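Beta-glucosidase (Chaetomella raphigera, PDB 6JXG) probably hydrolyses terminal, non-reducing beta-D-glucosyl residues, releasing beta-D-glucose, as a secreted family 3 glycoside hydrolase of cellulose breakdown. Local coordinates at residues A[422-436]-A[466-480]. Sequence-based numbering, arbitrary orientation.
With MAN (alpha-D-mannopyranose), chain E.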
loop_
_atom_site.group_PDB
_atom_site.type_symbol
_atom_site.label_atom_id
_atom_site.label_comp_id
_atom_site.label_asym_id
_atom_site.label_seq_id
_atom_site.Cartn_x
_atom_site.Cartn_y
_atom_site.Cartn_z
ATOM N N ALA A 422 -1.869 -35.142 0.629
ATOM C CA ALA A 422 -0.927 -34.389 1.437
ATOM C C ALA A 422 -0.237 -35.260 2.512
ATOM O O ALA A 422 0.994 -35.275 2.595
ATOM C CB ALA A 422 -1.641 -33.219 2.107
ATOM N N ALA A 423 -1.033 -35.963 3.315
ATOM C CA ALA A 423 -0.442 -36.821 4.385
ATOM C C ALA A 423 0.383 -37.918 3.745
ATOM O O ALA A 423 1.476 -38.310 4.229
ATOM C CB ALA A 423 -1.532 -37.401 5.273
ATOM N N SER A 424 -0.110 -38.369 2.598
ATOM C CA SER A 424 0.572 -39.380 1.872
ATOM C C SER A 424 1.930 -38.912 1.411
ATOM O O SER A 424 2.939 -39.607 1.622
ATOM C CB SER A 424 -0.266 -39.871 0.689
ATOM O OG SER A 424 0.453 -40.900 0.076
ATOM N N ALA A 425 2.013 -37.727 0.790
ATOM C CA ALA A 425 3.312 -37.253 0.347
ATOM C C ALA A 425 4.222 -36.898 1.503
ATOM O O ALA A 425 5.420 -37.084 1.366
ATOM C CB ALA A 425 3.145 -36.010 -0.565
ATOM N N ALA A 426 3.669 -36.347 2.601
ATOM C CA ALA A 426 4.488 -35.953 3.787
ATOM C C ALA A 426 5.272 -37.187 4.382
ATOM O O ALA A 426 6.442 -37.112 4.778
ATOM C CB ALA A 426 3.571 -35.364 4.824
ATOM N N ALA A 427 4.620 -38.338 4.350
ATOM C CA ALA A 427 5.160 -39.564 4.969
ATOM C C ALA A 427 6.304 -40.078 4.155
ATOM O O ALA A 427 7.162 -40.803 4.662
ATOM C CB ALA A 427 4.076 -40.581 5.057
ATOM N N ALA A 428 6.381 -39.644 2.893
ATOM C CA ALA A 428 7.339 -40.215 2.009
ATOM C C ALA A 428 8.548 -39.344 1.865
ATOM O O ALA A 428 9.365 -39.646 1.030
ATOM C CB ALA A 428 6.705 -40.529 0.629
ATOM N N ALA A 429 8.700 -38.285 2.672
ATOM C CA ALA A 429 9.885 -37.438 2.568
ATOM C C ALA A 429 10.421 -37.073 3.956
ATOM O O ALA A 429 9.671 -37.052 4.893
ATOM C CB ALA A 429 9.528 -36.141 1.826
ATOM N N GLU A 430 11.691 -36.693 4.037
ATOM C CA GLU A 430 12.330 -36.282 5.280
ATOM C C GLU A 430 11.712 -34.971 5.823
ATOM O O GLU A 430 11.603 -34.730 7.018
ATOM C CB GLU A 430 13.779 -35.977 5.012
ATOM C CG GLU A 430 14.705 -37.121 4.701
ATOM C CD GLU A 430 16.129 -36.758 5.104
ATOM O OE1 GLU A 430 16.495 -35.534 5.134
ATOM O OE2 GLU A 430 16.862 -37.706 5.442
ATOM N N THR A 431 11.257 -34.146 4.906
ATOM C CA THR A 431 10.804 -32.779 5.247
ATOM C C THR A 431 9.727 -32.457 4.263
ATOM O O THR A 431 9.852 -32.811 3.091
ATOM C CB THR A 431 11.978 -31.791 5.095
ATOM O OG1 THR A 431 12.903 -32.049 6.146
ATOM C CG2 THR A 431 11.524 -30.281 5.296
ATOM N N ALA A 432 8.705 -31.758 4.729
ATOM C CA ALA A 432 7.537 -31.346 3.915
ATOM C C ALA A 432 7.338 -29.852 3.960
ATOM O O ALA A 432 7.285 -29.286 5.053
ATOM C CB ALA A 432 6.283 -31.979 4.472
ATOM N N ILE A 433 7.208 -29.232 2.795
ATOM C CA ILE A 433 6.870 -27.798 2.706
ATOM C C ILE A 433 5.452 -27.713 2.136
ATOM O O ILE A 433 5.177 -28.266 1.033
ATOM C CB ILE A 433 7.800 -27.010 1.759
ATOM C CG1 ILE A 433 9.284 -27.374 1.985
ATOM C CG2 ILE A 433 7.481 -25.544 1.885
ATOM C CD1 ILE A 433 10.308 -26.720 1.060
ATOM N N VAL A 434 4.567 -27.093 2.921
ATOM C CA VAL A 434 3.188 -27.005 2.627
ATOM C C VAL A 434 2.820 -25.505 2.404
ATOM O O VAL A 434 3.200 -24.643 3.186
ATOM C CB VAL A 434 2.317 -27.691 3.724
ATOM C CG1 VAL A 434 2.603 -27.163 5.116
ATOM C CG2 VAL A 434 0.841 -27.575 3.427
ATOM N N PHE A 435 2.030 -25.260 1.367
ATOM C CA PHE A 435 1.779 -23.940 0.805
ATOM C C PHE A 435 0.295 -23.646 0.944
ATOM O O PHE A 435 -0.559 -24.363 0.407
ATOM C CB PHE A 435 2.188 -23.933 -0.691
ATOM C CG PHE A 435 3.665 -24.065 -0.926
ATOM C CD1 PHE A 435 4.456 -22.937 -1.136
ATOM C CD2 PHE A 435 4.285 -25.278 -0.871
ATOM C CE1 PHE A 435 5.824 -23.051 -1.320
ATOM C CE2 PHE A 435 5.670 -25.390 -1.064
ATOM C CZ PHE A 435 6.432 -24.271 -1.271
ATOM N N ILE A 436 -0.020 -22.582 1.661
ATOM C CA ILE A 436 -1.363 -22.177 1.937
ATOM C C ILE A 436 -1.522 -20.696 1.663
ATOM O O ILE A 436 -0.525 -19.935 1.672
ATOM C CB ILE A 436 -1.828 -22.536 3.370
ATOM C CG1 ILE A 436 -0.947 -21.891 4.449
ATOM C CG2 ILE A 436 -1.846 -24.035 3.521
ATOM C CD1 ILE A 436 -1.512 -21.880 5.851
ATOM N N LEU A 466 -5.163 -28.639 5.669
ATOM C CA LEU A 466 -4.025 -29.134 4.936
ATOM C C LEU A 466 -2.751 -29.260 5.760
ATOM O O LEU A 466 -1.997 -30.288 5.685
ATOM C CB LEU A 466 -3.737 -28.254 3.688
ATOM C CG LEU A 466 -2.750 -28.808 2.676
ATOM C CD1 LEU A 466 -3.233 -30.128 2.124
ATOM C CD2 LEU A 466 -2.561 -27.765 1.554
ATOM N N VAL A 467 -2.407 -28.195 6.463
ATOM C CA VAL A 467 -1.262 -28.224 7.356
ATOM C C VAL A 467 -1.400 -29.326 8.415
ATOM O O VAL A 467 -0.460 -30.054 8.604
ATOM C CB VAL A 467 -0.984 -26.873 8.050
ATOM C CG1 VAL A 467 0.321 -26.960 8.860
ATOM C CG2 VAL A 467 -0.796 -25.818 6.972
ATOM N N GLN A 468 -2.574 -29.442 9.035
ATOM C CA GLN A 468 -2.808 -30.502 10.044
ATOM C C GLN A 468 -2.547 -31.932 9.470
ATOM O O GLN A 468 -1.900 -32.757 10.132
ATOM C CB GLN A 468 -4.203 -30.398 10.552
ATOM C CG GLN A 468 -4.372 -29.272 11.504
ATOM C CD GLN A 468 -5.786 -28.954 11.816
ATOM O OE1 GLN A 468 -6.685 -29.223 11.023
ATOM N NE2 GLN A 468 -6.015 -28.391 13.001
ATOM N N ALA A 469 -2.982 -32.167 8.225
ATOM C CA ALA A 469 -2.707 -33.403 7.503
ATOM C C ALA A 469 -1.214 -33.652 7.281
ATOM O O ALA A 469 -0.711 -34.798 7.394
ATOM C CB ALA A 469 -3.439 -33.409 6.166
ATOM N N VAL A 470 -0.477 -32.610 6.942
ATOM C CA VAL A 470 0.912 -32.772 6.678
ATOM C C VAL A 470 1.631 -33.047 8.013
ATOM O O VAL A 470 2.535 -33.923 8.078
ATOM C CB VAL A 470 1.475 -31.521 5.969
ATOM C CG1 VAL A 470 2.978 -31.592 5.810
ATOM C CG2 VAL A 470 0.841 -31.439 4.572
ATOM N N ALA A 471 1.267 -32.292 9.037
ATOM C CA ALA A 471 1.859 -32.424 10.380
ATOM C C ALA A 471 1.634 -33.828 10.997
ATOM O O ALA A 471 2.462 -34.324 11.706
ATOM C CB ALA A 471 1.282 -31.351 11.324
ATOM N N SER A 472 0.540 -34.449 10.626
ATOM C CA SER A 472 0.175 -35.765 11.100
ATOM C C SER A 472 1.073 -36.868 10.546
ATOM O O SER A 472 1.112 -37.943 11.137
ATOM C CB SER A 472 -1.328 -36.067 10.772
ATOM O OG SER A 472 -1.490 -36.481 9.398
ATOM N N ALA A 473 1.818 -36.616 9.481
ATOM C CA ALA A 473 2.593 -37.647 8.812
ATOM C C ALA A 473 4.054 -37.275 8.628
ATOM O O ALA A 473 4.790 -37.967 7.940
ATOM C CB ALA A 473 1.963 -37.939 7.483
ATOM N N SER A 474 4.463 -36.139 9.208
ATOM C CA SER A 474 5.845 -35.689 9.126
ATOM C C SER A 474 6.316 -35.120 10.467
ATOM O O SER A 474 5.548 -34.471 11.158
ATOM C CB SER A 474 6.026 -34.614 7.996
ATOM O OG SER A 474 7.331 -34.054 7.988
ATOM N N LYS A 475 7.613 -35.299 10.746
ATOM C CA LYS A 475 8.265 -34.717 11.882
ATOM C C LYS A 475 8.830 -33.344 11.572
ATOM O O LYS A 475 9.301 -32.664 12.501
ATOM C CB LYS A 475 9.492 -35.520 12.294
ATOM C CG LYS A 475 9.280 -36.999 12.448
ATOM C CD LYS A 475 8.730 -37.271 13.825
ATOM C CE LYS A 475 8.457 -38.761 13.932
ATOM N NZ LYS A 475 7.718 -39.007 15.187
ATOM N N ASN A 476 8.866 -32.950 10.299
ATOM C CA ASN A 476 9.589 -31.720 9.908
ATOM C C ASN A 476 8.806 -31.006 8.842
ATOM O O ASN A 476 8.978 -31.297 7.654
ATOM C CB ASN A 476 11.007 -31.974 9.388
ATOM C CG ASN A 476 11.925 -32.497 10.469
ATOM O OD1 ASN A 476 12.357 -31.762 11.360
ATOM N ND2 ASN A 476 12.158 -33.787 10.439
ATOM N N VAL A 477 8.008 -30.048 9.281
ATOM C CA VAL A 477 7.149 -29.330 8.382
ATOM C C VAL A 477 7.510 -27.874 8.306
ATOM O O VAL A 477 7.551 -27.183 9.326
ATOM C CB VAL A 477 5.687 -29.433 8.842
ATOM C CG1 VAL A 477 4.752 -28.705 7.857
ATOM C CG2 VAL A 477 5.284 -30.919 9.010
ATOM N N ILE A 478 7.641 -27.378 7.091
ATOM C CA ILE A 478 7.833 -25.919 6.879
ATOM C C ILE A 478 6.521 -25.408 6.268
ATOM O O ILE A 478 6.087 -25.966 5.221
ATOM C CB ILE A 478 8.910 -25.708 5.821
ATOM C CG1 ILE A 478 10.203 -26.453 6.197
ATOM C CG2 ILE A 478 9.105 -24.222 5.509
ATOM C CD1 ILE A 478 10.842 -26.096 7.488
ATOM N N VAL A 479 5.866 -24.428 6.872
ATOM C CA VAL A 479 4.653 -23.818 6.314
ATOM C C VAL A 479 5.006 -22.515 5.583
ATOM O O VAL A 479 5.541 -21.605 6.169
ATOM C CB VAL A 479 3.586 -23.529 7.386
ATOM C CG1 VAL A 479 2.333 -22.913 6.797
ATOM C CG2 VAL A 479 3.245 -24.795 8.147
ATOM N N VAL A 480 4.676 -22.458 4.303
ATOM C CA VAL A 480 4.728 -21.202 3.485
ATOM C C VAL A 480 3.348 -20.642 3.314
ATOM O O VAL A 480 2.483 -21.352 2.778
ATOM C CB VAL A 480 5.375 -21.450 2.126
ATOM C CG1 VAL A 480 5.356 -20.187 1.271
ATOM C CG2 VAL A 480 6.772 -21.931 2.366
HETATM C C1 MAN E . 14.205 -31.682 5.732
HETATM C C2 MAN E . 14.815 -32.566 6.831
HETATM C C3 MAN E . 14.895 -31.932 8.223
HETATM C C4 MAN E . 15.392 -30.495 8.136
HETATM C C5 MAN E . 14.431 -29.807 7.206
HETATM C C6 MAN E . 14.642 -28.312 7.185
HETATM O O2 MAN E . 16.114 -32.785 6.406
HETATM O O3 MAN E . 15.813 -32.713 8.940
HETATM O O4 MAN E . 15.441 -29.834 9.413
HETATM O O5 MAN E . 14.558 -30.339 5.901
HETATM O O6 MAN E . 15.911 -27.993 6.643
HETATM O O HOH W 1 7.975 -35.012 5.443
#
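V434 and V470 meet in the tight half of this contact, where two successive helix-strand units of the alpha/beta C-terminal domain of a family 3 glycoside hydrolase pack together. Strands 431-436 and 477-480 run parallel in the central sheet, joined by five backbone hydrogen bonds from A432 N to N476 O through to I436 N to V480 O. Helices 422-427 and 466-471 lie over the face carrying A432, V434, V477 and V479, their axes 7.9 Å apart at -36°. V470 forks toward both helix 422-427 and strand 431-436: CG1, anti to the backbone N (chi1 174°), reaches A432 CB at 3.6 Å, while CG2 touches A422 CB and V434 CG2. The one unusually tight carbon pair is A422 CB to L466 CD1, at 3.5 Å. On the other face, F435 CD1 lies 3.7 Å from V480 CB, with helix 396-406 touching the ring.

The N-terminal strand ends are looser, with E430 exposed and N476 partly so. T431 OG1 carries an O-linked mannose, and N476 CG sits 3.8 Å from its C3; an alanine in place of N476 would probably open a gap beside C3. Further in, a water donates to buried A426 O and hydrogen-bonds S474 OG, which also accepts N476 N at 3.0 Å in an ST turn.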